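Local atomic coordinates of SusD superfamily protein (Bacteroides fragilis NCTC 9343, PDB entry 3NQP), a protein that probably binds sugar chains at the outer membrane as a SusD-family protein, helping to supply them for uptake into the cell. Residues 392-397 against 432-437. Numbering follows the deposited sequence.
Sequences IANMEG and TTNELA
N394 reaches across to N434 and E435, and its side-chain amide makes both hydrogen bonds of the contact. Its CG stands anti to the backbone N (chi1 -160°), which carries the amide out from helix 382-396 to the flank of helix 431-445. N394 ND2 donates to E435 OE1 at 2.9 Å, and the bond is nearly straight at 165°. OE1 lies in the amide plane of N394, but the donor meets it on the anti side and well out of the carboxylate plane. The second partner of N394 ND2 is the carbonyl O of F431, one residue before segment 432-437. The other bond is looser. N434 ND2 stands above the carbonyl plane of N394 and is 3.3 Å from N394 OD1. The two amide planes are almost perpendicular, and N434 CB packs 3.5 Å from N394 CG.

This is helix-to-helix packing in the largely helical SusD fold, a family placed in the TPR clan. The contact is buried and joins the C-terminal end of helix 382-396 to the early part of helix 431-445. Helix 399-414 borders the same site, where V402 touches both A393 and N434. G397, with positive phi, ends the first helix as the C-prime residue of a Schellman motif.

The polar ends of N434 and E435 have further partners. N434 OD1 is hydrogen-bonded to Y425 OH, and N434 ND2 also donates to the carbonyl O of T428. E435 bends at chi2 (87°); its OE1 faces N394, while OE2 forms a salt bridge with K216 NZ and accepts a hydrogen bond from T460 N.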
loop_
_atom_site.group_PDB
_atom_site.type_symbol
_atom_site.label_atom_id
_atom_site.label_comp_id
_atom_site.label_asym_id
_atom_site.label_seq_id
_atom_site.Cartn_x
_atom_site.Cartn_y
_atom_site.Cartn_z
ATOM N N ILE A 392 -14.625 -1.874 -9.919
ATOM C CA ILE A 392 -15.933 -2.542 -9.764
ATOM C C ILE A 392 -16.817 -2.210 -10.983
ATOM O O ILE A 392 -17.433 -3.112 -11.579
ATOM C CB ILE A 392 -16.632 -2.146 -8.437
ATOM C CG1 ILE A 392 -15.877 -2.739 -7.226
ATOM C CG2 ILE A 392 -18.080 -2.615 -8.452
ATOM C CD1 ILE A 392 -16.263 -2.122 -5.786
ATOM N N ALA A 393 -16.843 -0.930 -11.373
ATOM C CA ALA A 393 -17.576 -0.477 -12.549
ATOM C C ALA A 393 -17.178 -1.273 -13.802
ATOM O O ALA A 393 -18.030 -1.759 -14.570
ATOM C CB ALA A 393 -17.352 1.084 -12.784
ATOM N N ASN A 394 -15.883 -1.423 -14.004
ATOM C CA ASN A 394 -15.411 -2.191 -15.142
ATOM C C ASN A 394 -15.973 -3.631 -15.090
ATOM O O ASN A 394 -16.376 -4.151 -16.127
ATOM C CB ASN A 394 -13.875 -2.230 -15.263
ATOM C CG ASN A 394 -13.424 -2.605 -16.656
ATOM O OD1 ASN A 394 -14.161 -2.375 -17.612
ATOM N ND2 ASN A 394 -12.205 -3.159 -16.789
HETATM N N MSE A 395 -16.058 -4.229 -13.900
HETATM C CA MSE A 395 -16.608 -5.585 -13.776
HETATM C C MSE A 395 -18.097 -5.619 -14.130
HETATM O O MSE A 395 -18.568 -6.568 -14.761
HETATM C CB MSE A 395 -16.427 -6.175 -12.369
HETATM C CG MSE A 395 -15.016 -6.559 -12.000
HETATM SE SE MSE A 395 -14.255 -7.914 -13.077
HETATM C CE MSE A 395 -15.267 -9.465 -12.471
ATOM N N GLU A 396 -18.838 -4.587 -13.727
ATOM C CA GLU A 396 -20.279 -4.475 -14.014
ATOM C C GLU A 396 -20.577 -4.239 -15.474
ATOM O O GLU A 396 -21.626 -4.649 -15.959
ATOM C CB GLU A 396 -20.903 -3.296 -13.276
ATOM C CG GLU A 396 -20.991 -3.426 -11.781
ATOM C CD GLU A 396 -21.341 -2.097 -11.058
ATOM O OE1 GLU A 396 -21.065 -0.984 -11.535
ATOM O OE2 GLU A 396 -21.861 -2.168 -9.948
ATOM N N GLY A 397 -19.688 -3.522 -16.143
ATOM C CA GLY A 397 -19.955 -2.987 -17.464
ATOM C C GLY A 397 -20.362 -1.509 -17.497
ATOM O O GLY A 397 -20.883 -1.036 -18.518
ATOM N N THR A 432 -10.472 -4.351 -21.539
ATOM C CA THR A 432 -9.021 -4.326 -21.377
ATOM C C THR A 432 -8.540 -2.880 -21.274
ATOM O O THR A 432 -7.684 -2.532 -20.454
ATOM C CB THR A 432 -8.301 -5.026 -22.545
ATOM O OG1 THR A 432 -8.704 -6.413 -22.611
ATOM C CG2 THR A 432 -6.770 -4.988 -22.348
ATOM N N THR A 433 -9.071 -2.026 -22.135
ATOM C CA THR A 433 -8.578 -0.625 -22.166
ATOM C C THR A 433 -8.900 0.013 -20.809
ATOM O O THR A 433 -8.075 0.715 -20.241
ATOM C CB THR A 433 -9.224 0.143 -23.305
ATOM O OG1 THR A 433 -8.958 -0.553 -24.511
ATOM C CG2 THR A 433 -8.687 1.641 -23.433
ATOM N N ASN A 434 -10.114 -0.228 -20.301
ATOM C CA ASN A 434 -10.544 0.258 -19.011
ATOM C C ASN A 434 -9.686 -0.282 -17.866
ATOM O O ASN A 434 -9.242 0.484 -17.013
ATOM C CB ASN A 434 -11.989 -0.129 -18.714
ATOM C CG ASN A 434 -13.020 0.702 -19.492
ATOM O OD1 ASN A 434 -12.812 1.888 -19.813
ATOM N ND2 ASN A 434 -14.140 0.067 -19.794
ATOM N N GLU A 435 -9.492 -1.601 -17.797
ATOM C CA GLU A 435 -8.673 -2.194 -16.705
ATOM C C GLU A 435 -7.265 -1.602 -16.704
ATOM O O GLU A 435 -6.734 -1.221 -15.658
ATOM C CB GLU A 435 -8.602 -3.718 -16.848
ATOM C CG GLU A 435 -8.200 -4.415 -15.601
ATOM C CD GLU A 435 -9.377 -4.729 -14.683
ATOM O OE1 GLU A 435 -10.414 -4.025 -14.729
ATOM O OE2 GLU A 435 -9.270 -5.694 -13.907
ATOM N N LEU A 436 -6.641 -1.500 -17.878
ATOM C CA LEU A 436 -5.297 -0.928 -17.970
ATOM C C LEU A 436 -5.251 0.557 -17.625
ATOM O O LEU A 436 -4.283 1.024 -17.029
ATOM C CB LEU A 436 -4.654 -1.214 -19.317
ATOM C CG LEU A 436 -4.441 -2.699 -19.682
ATOM C CD1 LEU A 436 -4.023 -2.866 -21.151
ATOM C CD2 LEU A 436 -3.428 -3.439 -18.702
ATOM N N ALA A 437 -6.276 1.289 -18.016
ATOM C CA ALA A 437 -6.402 2.699 -17.666
ATOM C C ALA A 437 -6.479 2.881 -16.137
ATOM O O ALA A 437 -5.908 3.838 -15.598
ATOM C CB ALA A 437 -7.624 3.342 -18.386
#